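Local coordinates for protein mandelate racemase/muconate lactonizing enzyme (Polaromonas sp., PDB 2OG9) that probably catalyses racemisation or a related reaction of a carboxylate substrate, as a mandelate racemase-like member of the enolase superfamily, at residues Trp218-Ala223 / Glu240-Tyr245; Arg225-Phe230 / Leu255-Pro260; Gly249-Ala254 / His279-Tyr284. All coordinates share one frame; numbering follows the deposited sequence.

Contact 1: Trp218-Ala223 / Glu240-Tyr245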
loop_
_atom_site.group_PDB
_atom_site.type_symbol
_atom_site.label_atom_id
_atom_site.label_comp_id
_atom_site.label_asym_id
_atom_site.label_seq_id
_atom_site.Cartn_x
_atom_site.Cartn_y
_atom_site.Cartn_z
ATOM N N TRP A 218 -6.201 28.878 -9.554
ATOM C CA TRP A 218 -7.233 27.931 -9.963
ATOM C C TRP A 218 -7.657 26.913 -8.911
ATOM O O TRP A 218 -6.838 26.457 -8.113
ATOM C CB TRP A 218 -6.775 27.152 -11.194
ATOM C CG TRP A 218 -6.456 27.973 -12.399
ATOM C CD1 TRP A 218 -7.094 29.109 -12.813
ATOM C CD2 TRP A 218 -5.495 27.658 -13.415
ATOM N NE1 TRP A 218 -6.594 29.515 -14.027
ATOM C CE2 TRP A 218 -5.614 28.643 -14.420
ATOM C CE3 TRP A 218 -4.550 26.634 -13.574
ATOM C CZ2 TRP A 218 -4.820 28.635 -15.575
ATOM C CZ3 TRP A 218 -3.759 26.626 -14.722
ATOM C CH2 TRP A 218 -3.901 27.622 -15.708
ATOM N N ASP A 219 -8.942 26.559 -8.904
ATOM C CA ASP A 219 -9.402 25.523 -7.988
ATOM C C ASP A 219 -9.207 24.238 -8.794
ATOM O O ASP A 219 -8.934 24.304 -9.992
ATOM C CB ASP A 219 -10.876 25.711 -7.581
ATOM C CG ASP A 219 -11.814 25.876 -8.767
ATOM O OD1 ASP A 219 -11.613 25.217 -9.807
ATOM O OD2 ASP A 219 -12.779 26.662 -8.644
ATOM N N ARG A 220 -9.326 23.075 -8.163
ATOM C CA ARG A 220 -9.117 21.830 -8.896
ATOM C C ARG A 220 -9.887 21.724 -10.208
ATOM O O ARG A 220 -9.313 21.381 -11.235
ATOM C CB ARG A 220 -9.421 20.627 -8.008
ATOM C CG ARG A 220 -8.358 20.385 -6.955
ATOM C CD ARG A 220 -8.637 19.111 -6.207
ATOM N NE ARG A 220 -7.678 18.880 -5.138
ATOM C CZ ARG A 220 -7.772 17.878 -4.274
ATOM N NH1 ARG A 220 -8.783 17.020 -4.367
ATOM N NH2 ARG A 220 -6.878 17.745 -3.307
ATOM N N PRO A 221 -11.199 22.017 -10.194
ATOM C CA PRO A 221 -11.984 21.933 -11.428
ATOM C C PRO A 221 -11.454 22.857 -12.533
ATOM O O PRO A 221 -11.297 22.444 -13.681
ATOM C CB PRO A 221 -13.386 22.331 -10.970
ATOM C CG PRO A 221 -13.436 21.805 -9.576
ATOM C CD PRO A 221 -12.079 22.226 -9.030
ATOM N N THR A 222 -11.175 24.107 -12.181
ATOM C CA THR A 222 -10.682 25.064 -13.166
ATOM C C THR A 222 -9.304 24.663 -13.692
ATOM O O THR A 222 -9.059 24.703 -14.898
ATOM C CB THR A 222 -10.623 26.491 -12.576
ATOM O OG1 THR A 222 -11.922 26.860 -12.093
ATOM C CG2 THR A 222 -10.199 27.495 -13.639
ATOM N N ALA A 223 -8.408 24.262 -12.793
ATOM C CA ALA A 223 -7.068 23.849 -13.206
ATOM C C ALA A 223 -7.171 22.689 -14.187
ATOM O O ALA A 223 -6.437 22.626 -15.171
ATOM C CB ALA A 223 -6.241 23.432 -11.990
ATOM N N GLU A 240 2.348 26.465 -10.523
ATOM C CA GLU A 240 1.405 26.751 -9.447
ATOM C C GLU A 240 -0.057 26.817 -9.877
ATOM O O GLU A 240 -0.742 27.806 -9.617
ATOM C CB GLU A 240 1.787 28.070 -8.772
ATOM C CG GLU A 240 3.009 27.992 -7.877
ATOM C CD GLU A 240 2.707 27.355 -6.534
ATOM O OE1 GLU A 240 3.203 27.879 -5.511
ATOM O OE2 GLU A 240 1.979 26.331 -6.498
ATOM N N PRO A 241 -0.560 25.764 -10.538
ATOM C CA PRO A 241 -1.962 25.803 -10.959
ATOM C C PRO A 241 -2.930 25.814 -9.777
ATOM O O PRO A 241 -4.035 26.345 -9.880
ATOM C CB PRO A 241 -2.098 24.546 -11.814
ATOM C CG PRO A 241 -1.111 23.594 -11.159
ATOM C CD PRO A 241 0.080 24.497 -10.931
ATOM N N LEU A 242 -2.501 25.247 -8.653
ATOM C CA LEU A 242 -3.338 25.160 -7.454
ATOM C C LEU A 242 -2.657 25.732 -6.216
ATOM O O LEU A 242 -1.519 26.189 -6.280
ATOM C CB LEU A 242 -3.677 23.700 -7.175
ATOM C CG LEU A 242 -4.398 22.927 -8.281
ATOM C CD1 LEU A 242 -4.381 21.440 -7.954
ATOM C CD2 LEU A 242 -5.822 23.448 -8.422
ATOM N N ASP A 243 -3.363 25.694 -5.087
ATOM C CA ASP A 243 -2.801 26.166 -3.831
ATOM C C ASP A 243 -1.488 25.411 -3.632
ATOM O O ASP A 243 -1.422 24.197 -3.839
ATOM C CB ASP A 243 -3.734 25.858 -2.659
ATOM C CG ASP A 243 -3.122 26.227 -1.320
ATOM O OD1 ASP A 243 -3.091 27.429 -0.979
ATOM O OD2 ASP A 243 -2.653 25.316 -0.610
ATOM N N ALA A 244 -0.451 26.131 -3.222
ATOM C CA ALA A 244 0.868 25.546 -3.011
ATOM C C ALA A 244 0.863 24.296 -2.131
ATOM O O ALA A 244 1.744 23.442 -2.245
ATOM C CB ALA A 244 1.801 26.597 -2.412
ATOM N N TYR A 245 -0.133 24.179 -1.261
ATOM C CA TYR A 245 -0.201 23.038 -0.359
ATOM C C TYR A 245 -1.126 21.897 -0.771
ATOM O O TYR A 245 -1.247 20.910 -0.047
ATOM C CB TYR A 245 -0.550 23.534 1.048
ATOM C CG TYR A 245 0.594 24.299 1.670
ATOM C CD1 TYR A 245 1.609 23.632 2.349
ATOM C CD2 TYR A 245 0.718 25.677 1.491
ATOM C CE1 TYR A 245 2.727 24.313 2.828
ATOM C CE2 TYR A 245 1.832 26.370 1.967
ATOM C CZ TYR A 245 2.832 25.679 2.629
ATOM O OH TYR A 245 3.948 26.343 3.080
HETATM O O HOH W 1 -6.264 25.817 -5.528
#
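W218 and A223 meet P241 and L242 in a buried, mostly apolar contact between the start of helix 220-230 and the loop after strand 238-239. The indole comes in edge first: CE3 on the rim of the W218 ring lies 3.7 Å from P241 CB, which sits near the ring plane, and the two side chains cross at about a right angle. Close by, the W218 N-H reaches P241 O at 3.3 Å, but the bond is bent to 133° and weak. L242 carries the other half. Its chi1 of -58° sets CG beside its own backbone N, anti to the carbonyl carbon, and the CD2 methyl that CG carries lies against the first turn of the helix. That methyl is 3.2 Å from W218 O and 3.6 Å from A223 CB, while the aliphatic part of R220 passes by CD1.

Both segments follow neighbouring strands of the TIM barrel, at the C-terminal, active-site end where enolase superfamily enzymes hold their catalytic groups. The helix start is N-capped by D219: OD1 accepts from T222 N at 2.7 Å and 167°, nearly along the carboxylate C-O direction, and takes a second bond from T222 OG1, which comes from above the carboxylate plane. A water then ties the two backbones together, donating to W218 O at 2.7 Å and accepting from D243 N at 2.9 Å. In the loop, D243 OD2 accepts from Y245 N to make an Asx turn. D243 OD1 pairs with R111 of a neighbouring subunit, and R220 NH2 forms a salt bridge with D246 of its own chain.

Contact 2: Arg225-Phe230 / Leu255-Pro260. With CA (calcium ion), chain C.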
loop_
_atom_site.group_PDB
_atom_site.type_symbol
_atom_site.label_atom_id
_atom_site.label_comp_id
_atom_site.label_asym_id
_atom_site.label_seq_id
_atom_site.Cartn_x
_atom_site.Cartn_y
_atom_site.Cartn_z
ATOM N N ARG A 225 -9.578 21.955 -16.323
ATOM C CA ARG A 225 -10.010 22.436 -17.635
ATOM C C ARG A 225 -8.940 23.253 -18.360
ATOM O O ARG A 225 -8.754 23.101 -19.566
ATOM C CB ARG A 225 -11.295 23.267 -17.502
ATOM C CG ARG A 225 -12.595 22.465 -17.620
ATOM C CD ARG A 225 -12.739 21.411 -16.534
ATOM N NE ARG A 225 -13.912 20.565 -16.755
ATOM C CZ ARG A 225 -15.136 20.833 -16.307
ATOM N NH1 ARG A 225 -15.366 21.929 -15.594
ATOM N NH2 ARG A 225 -16.141 20.011 -16.590
HETATM N N MSE A 226 -8.240 24.118 -17.631
HETATM C CA MSE A 226 -7.196 24.942 -18.238
HETATM C C MSE A 226 -6.000 24.114 -18.699
HETATM O O MSE A 226 -5.441 24.368 -19.767
HETATM C CB MSE A 226 -6.729 26.025 -17.265
HETATM C CG MSE A 226 -7.776 27.088 -16.981
HETATM SE SE MSE A 226 -8.398 27.957 -18.605
HETATM C CE MSE A 226 -7.042 29.335 -18.752
ATOM N N CYS A 227 -5.598 23.129 -17.899
ATOM C CA CYS A 227 -4.475 22.286 -18.291
ATOM C C CYS A 227 -4.845 21.532 -19.562
ATOM O O CYS A 227 -4.024 21.377 -20.466
ATOM C CB CYS A 227 -4.118 21.297 -17.176
ATOM S SG CYS A 227 -3.288 22.048 -15.749
ATOM N N ARG A 228 -6.092 21.071 -19.628
ATOM C CA ARG A 228 -6.584 20.344 -20.793
ATOM C C ARG A 228 -6.408 21.191 -22.054
ATOM O O ARG A 228 -5.892 20.723 -23.067
ATOM C CB ARG A 228 -8.068 20.006 -20.607
ATOM C CG ARG A 228 -8.697 19.238 -21.767
ATOM C CD ARG A 228 -8.052 17.872 -21.947
ATOM N NE ARG A 228 -8.282 17.006 -20.794
ATOM C CZ ARG A 228 -7.651 15.852 -20.590
ATOM N NH1 ARG A 228 -6.749 15.424 -21.466
ATOM N NH2 ARG A 228 -7.913 15.131 -19.506
ATOM N N ILE A 229 -6.843 22.442 -21.973
ATOM C CA ILE A 229 -6.754 23.364 -23.096
ATOM C C ILE A 229 -5.309 23.660 -23.491
ATOM O O ILE A 229 -4.988 23.720 -24.676
ATOM C CB ILE A 229 -7.471 24.692 -22.764
ATOM C CG1 ILE A 229 -8.951 24.424 -22.473
ATOM C CG2 ILE A 229 -7.329 25.667 -23.924
ATOM C CD1 ILE A 229 -9.686 25.605 -21.876
ATOM N N PHE A 230 -4.438 23.831 -22.501
ATOM C CA PHE A 230 -3.035 24.138 -22.767
ATOM C C PHE A 230 -2.212 22.985 -23.337
ATOM O O PHE A 230 -1.142 23.214 -23.897
ATOM C CB PHE A 230 -2.348 24.652 -21.495
ATOM C CG PHE A 230 -2.666 26.084 -21.160
ATOM C CD1 PHE A 230 -2.530 27.087 -22.119
ATOM C CD2 PHE A 230 -3.070 26.437 -19.876
ATOM C CE1 PHE A 230 -2.793 28.423 -21.803
ATOM C CE2 PHE A 230 -3.335 27.767 -19.547
ATOM C CZ PHE A 230 -3.195 28.762 -20.515
ATOM N N LEU A 255 -0.331 13.415 -13.122
ATOM C CA LEU A 255 -0.581 12.063 -13.603
ATOM C C LEU A 255 -1.406 12.083 -14.887
ATOM O O LEU A 255 -1.181 11.287 -15.793
ATOM C CB LEU A 255 -1.318 11.243 -12.532
ATOM C CG LEU A 255 -1.710 9.808 -12.909
ATOM C CD1 LEU A 255 -0.465 9.016 -13.267
ATOM C CD2 LEU A 255 -2.447 9.140 -11.745
ATOM N N GLN A 256 -2.345 13.019 -14.954
ATOM C CA GLN A 256 -3.253 13.152 -16.087
ATOM C C GLN A 256 -2.683 13.819 -17.335
ATOM O O GLN A 256 -2.901 13.347 -18.453
ATOM C CB GLN A 256 -4.500 13.930 -15.629
ATOM C CG GLN A 256 -5.554 14.214 -16.703
ATOM C CD GLN A 256 -6.199 12.954 -17.254
ATOM O OE1 GLN A 256 -6.534 12.033 -16.504
ATOM N NE2 GLN A 256 -6.387 12.912 -18.569
ATOM N N PHE A 257 -1.938 14.902 -17.150
ATOM C CA PHE A 257 -1.429 15.656 -18.290
ATOM C C PHE A 257 0.022 15.478 -18.728
ATOM O O PHE A 257 0.906 15.180 -17.923
ATOM C CB PHE A 257 -1.717 17.135 -18.038
ATOM C CG PHE A 257 -3.179 17.438 -17.846
ATOM C CD1 PHE A 257 -4.049 17.435 -18.932
ATOM C CD2 PHE A 257 -3.689 17.699 -16.576
ATOM C CE1 PHE A 257 -5.412 17.694 -18.761
ATOM C CE2 PHE A 257 -5.045 17.958 -16.391
ATOM C CZ PHE A 257 -5.911 17.954 -17.487
ATOM N N ASP A 258 0.250 15.662 -20.027
ATOM C CA ASP A 258 1.585 15.557 -20.613
ATOM C C ASP A 258 2.432 16.741 -20.159
ATOM O O ASP A 258 3.617 16.600 -19.863
ATOM C CB ASP A 258 1.513 15.584 -22.144
ATOM C CG ASP A 258 0.962 14.302 -22.737
ATOM O OD1 ASP A 258 0.786 13.311 -21.994
ATOM O OD2 ASP A 258 0.717 14.287 -23.965
ATOM N N THR A 259 1.809 17.915 -20.124
ATOM C CA THR A 259 2.498 19.138 -19.721
ATOM C C THR A 259 3.016 19.061 -18.290
ATOM O O THR A 259 2.271 18.747 -17.361
ATOM C CB THR A 259 1.570 20.361 -19.818
ATOM O OG1 THR A 259 1.043 20.452 -21.147
ATOM C CG2 THR A 259 2.342 21.643 -19.497
ATOM N N PRO A 260 4.310 19.348 -18.096
ATOM C CA PRO A 260 4.889 19.304 -16.754
ATOM C C PRO A 260 4.219 20.307 -15.823
ATOM O O PRO A 260 3.822 21.396 -16.244
ATOM C CB PRO A 260 6.352 19.659 -16.998
ATOM C CG PRO A 260 6.608 19.072 -18.358
ATOM C CD PRO A 260 5.362 19.472 -19.120
HETATM CA CA CA C . 2.505 13.953 -16.594
HETATM O O HOH W 2 1.352 22.449 -22.880
HETATM O O HOH W 3 1.352 12.067 -17.466
HETATM O O HOH W 4 4.014 14.504 -18.269
HETATM O O HOH W 5 2.750 16.273 -15.822
HETATM O O HOH W 6 4.066 13.766 -14.752
HETATM O O HOH W 7 3.612 11.756 -16.702
#
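R228 sends CG anti to its backbone N (chi1 -180°) and then bends at both chi2 and chi3, folding its chain back toward F257, whose CG stands beside its own N (chi1 -58°). The F257 ring lies between two aliphatic groups. C227 CB lies over one face, 3.7 Å from the centroid and displaced toward the rim, a CH-pi contact; Q256 CG lies over the centre of the opposite face. The C227 sulfur stands farther off, 4.9 Å from the centroid at an oblique angle. Meanwhile F257 CE1 sits over the centre of one guanidinium face, 3.4 Å from R228 CZ. The planes are 58° apart, so the ring presents a rim carbon to the guanidinium and does not stack on it.

This joins the end of helix 220-230 to the end of helix 247-256, two neighbouring outer helices of the TIM barrel. At the C-terminal end of helix 220-230 a water donates to both F230 O (2.8 Å) and T259 OG1 (2.7 Å), and T259 OG1 also bonds to E231. F257 is the first residue to leave helical geometry; its carbonyl O points at calcium, 2.4 Å away. A254 O and five waters complete the seven ligands.

R228 NE makes a salt bridge with D258 of a second subunit, which would be expected to balance part of the charge that rests against the F257 ring. At the metal, two neutral carbonyls and five waters mean that no carboxylate binds calcium directly, and the ion would be expected to polarise the F257 peptide.

Contact 3: Gly249-Ala254 / His279-Tyr284. With CA (calcium ion), chain C.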
loop_
_atom_site.group_PDB
_atom_site.type_symbol
_atom_site.label_atom_id
_atom_site.label_comp_id
_atom_site.label_asym_id
_atom_site.label_seq_id
_atom_site.Cartn_x
_atom_site.Cartn_y
_atom_site.Cartn_z
ATOM N N GLY A 249 -3.809 17.400 -5.208
ATOM C CA GLY A 249 -4.329 18.074 -6.386
ATOM C C GLY A 249 -3.287 18.168 -7.485
ATOM O O GLY A 249 -3.563 17.849 -8.643
ATOM N N HIS A 250 -2.084 18.603 -7.121
ATOM C CA HIS A 250 -1.003 18.726 -8.090
ATOM C C HIS A 250 -0.605 17.362 -8.650
ATOM O O HIS A 250 -0.367 17.229 -9.845
ATOM C CB HIS A 250 0.220 19.404 -7.450
ATOM C CG HIS A 250 0.078 20.887 -7.292
ATOM N ND1 HIS A 250 -0.123 21.736 -8.360
ATOM C CD2 HIS A 250 0.124 21.673 -6.192
ATOM C CE1 HIS A 250 -0.193 22.982 -7.923
ATOM N NE2 HIS A 250 -0.046 22.970 -6.610
ATOM N N ALA A 251 -0.540 16.350 -7.792
ATOM C CA ALA A 251 -0.168 15.005 -8.238
ATOM C C ALA A 251 -1.173 14.478 -9.259
ATOM O O ALA A 251 -0.797 13.819 -10.231
ATOM C CB ALA A 251 -0.091 14.051 -7.041
ATOM N N ALA A 252 -2.452 14.766 -9.033
ATOM C CA ALA A 252 -3.507 14.321 -9.943
ATOM C C ALA A 252 -3.339 14.977 -11.315
ATOM O O ALA A 252 -3.520 14.335 -12.346
ATOM C CB ALA A 252 -4.883 14.651 -9.362
ATOM N N LEU A 253 -3.000 16.260 -11.325
ATOM C CA LEU A 253 -2.793 16.962 -12.582
ATOM C C LEU A 253 -1.586 16.384 -13.322
ATOM O O LEU A 253 -1.643 16.140 -14.525
ATOM C CB LEU A 253 -2.588 18.456 -12.322
ATOM C CG LEU A 253 -3.843 19.224 -11.897
ATOM C CD1 LEU A 253 -3.467 20.591 -11.355
ATOM C CD2 LEU A 253 -4.782 19.346 -13.089
ATOM N N ALA A 254 -0.494 16.157 -12.597
ATOM C CA ALA A 254 0.721 15.613 -13.200
ATOM C C ALA A 254 0.510 14.212 -13.772
ATOM O O ALA A 254 1.100 13.852 -14.789
ATOM C CB ALA A 254 1.853 15.591 -12.169
ATOM N N HIS A 279 4.262 12.866 -2.762
ATOM C CA HIS A 279 3.030 12.809 -3.543
ATOM C C HIS A 279 3.287 12.762 -5.051
ATOM O O HIS A 279 2.359 12.524 -5.826
ATOM C CB HIS A 279 2.155 14.043 -3.279
ATOM C CG HIS A 279 1.424 14.020 -1.975
ATOM N ND1 HIS A 279 2.054 14.190 -0.762
ATOM C CD2 HIS A 279 0.105 13.881 -1.698
ATOM C CE1 HIS A 279 1.156 14.159 0.207
ATOM N NE2 HIS A 279 -0.035 13.972 -0.334
ATOM N N ARG A 280 4.533 12.991 -5.464
ATOM C CA ARG A 280 4.878 13.041 -6.886
ATOM C C ARG A 280 4.011 14.164 -7.463
ATOM O O ARG A 280 3.361 14.014 -8.493
ATOM C CB ARG A 280 4.572 11.705 -7.573
ATOM C CG ARG A 280 5.394 10.547 -7.022
ATOM C CD ARG A 280 5.030 9.208 -7.660
ATOM N NE ARG A 280 5.272 9.192 -9.101
ATOM C CZ ARG A 280 5.371 8.085 -9.832
ATOM N NH1 ARG A 280 5.252 6.894 -9.258
ATOM N NH2 ARG A 280 5.589 8.169 -11.139
ATOM N N ALA A 281 4.030 15.298 -6.773
ATOM C CA ALA A 281 3.225 16.452 -7.136
ATOM C C ALA A 281 3.890 17.460 -8.065
ATOM O O ALA A 281 3.282 18.474 -8.411
ATOM C CB ALA A 281 2.763 17.157 -5.865
ATOM N N ALA A 282 5.125 17.200 -8.477
ATOM C CA ALA A 282 5.805 18.143 -9.361
ATOM C C ALA A 282 6.825 17.518 -10.301
ATOM O O ALA A 282 7.673 16.729 -9.886
ATOM C CB ALA A 282 6.475 19.229 -8.533
ATOM N N ASP A 283 6.731 17.887 -11.572
ATOM C CA ASP A 283 7.659 17.412 -12.589
ATOM C C ASP A 283 8.906 18.286 -12.446
ATOM O O ASP A 283 10.036 17.800 -12.548
ATOM C CB ASP A 283 7.024 17.570 -13.964
ATOM C CG ASP A 283 5.809 16.682 -14.135
ATOM O OD1 ASP A 283 5.990 15.448 -14.207
ATOM O OD2 ASP A 283 4.680 17.213 -14.175
ATOM N N TYR A 284 8.677 19.576 -12.213
ATOM C CA TYR A 284 9.739 20.562 -11.986
ATOM C C TYR A 284 9.577 21.079 -10.561
ATOM O O TYR A 284 8.589 21.748 -10.255
ATOM C CB TYR A 284 9.613 21.763 -12.932
ATOM C CG TYR A 284 10.073 21.529 -14.355
ATOM C CD1 TYR A 284 11.420 21.628 -14.706
ATOM C CD2 TYR A 284 9.157 21.209 -15.352
ATOM C CE1 TYR A 284 11.841 21.410 -16.026
ATOM C CE2 TYR A 284 9.561 20.989 -16.662
ATOM C CZ TYR A 284 10.899 21.087 -16.993
ATOM O OH TYR A 284 11.283 20.825 -18.288
HETATM CA CA CA C . 2.505 13.953 -16.594
HETATM O O HOH W 8 1.606 12.486 -10.075
HETATM O O HOH W 6 4.066 13.766 -14.752
HETATM O O HOH W 5 2.750 16.273 -15.822
HETATM O O HOH W 7 3.612 11.756 -16.702
HETATM O O HOH W 4 4.014 14.504 -18.269
HETATM O O HOH W 3 1.352 12.067 -17.466
#
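H250 leaves its helix with CB aimed at A281, meeting A281 O at 3.3 Å and A281 CB at 3.7 Å. With chi1 at -77°, CG swings beside the backbone N and is already 4.2 Å from that same oxygen. Beyond CG the imidazole turns away from the 279-284 loop, ND1 on the P241 side and CD2 on the D243 O side; CE1 runs in beside P241 and the L242 backbone, and NE2 at the tip makes a weak hydrogen bond to D243 O. A281 O, pressed against the H250 CB, is buried without a polar partner in the model.

One residue on, A251 CB sits against H279 O at 3.1 Å, and the A251 and A281 CA atoms approach to 3.8 Å, a spacing that these small side chains permit. The loop closes helix 270-278 with a Schellman motif, R280 taking the positive phi. In the TIM barrel this sets helix 247-256 against the turn into strand 284-285, the neighbour of strand 261-263. No direct hydrogen bond crosses the contact, but a water donates to A251 O and to R280 O, 2.8 Å from each.

At the far end A254 CB touches D283 OD2 at 3.8 Å, and A254 O binds calcium at 2.3 Å. D283 is second-shell: OD1 and OD2 each accept from a different calcium-bound water, while OD2 also takes the backbone N-H of I261.

Contacts 1 and 2 share helix 220-230, contact 1 at its start and contact 2 at its end, with centres about 12 Å apart; the W218 indole bridges them, its CH2 lying 3.6 Å from M226 CB. Contacts 2 and 3 share helix 247-256 and one calcium site, and P260 CA comes within 3.3 Å of D283 OD2. The centres of contacts 1 and 3 are about 11 Å apart, and L242 CD1 lies 3.5 Å from G249 C. The calcium held by A254 and F257 sits where helix 247-256 ends, at the barrel end opposite the loop 240-245, so it is probably separate from the metal site expected in the active site of this superfamily.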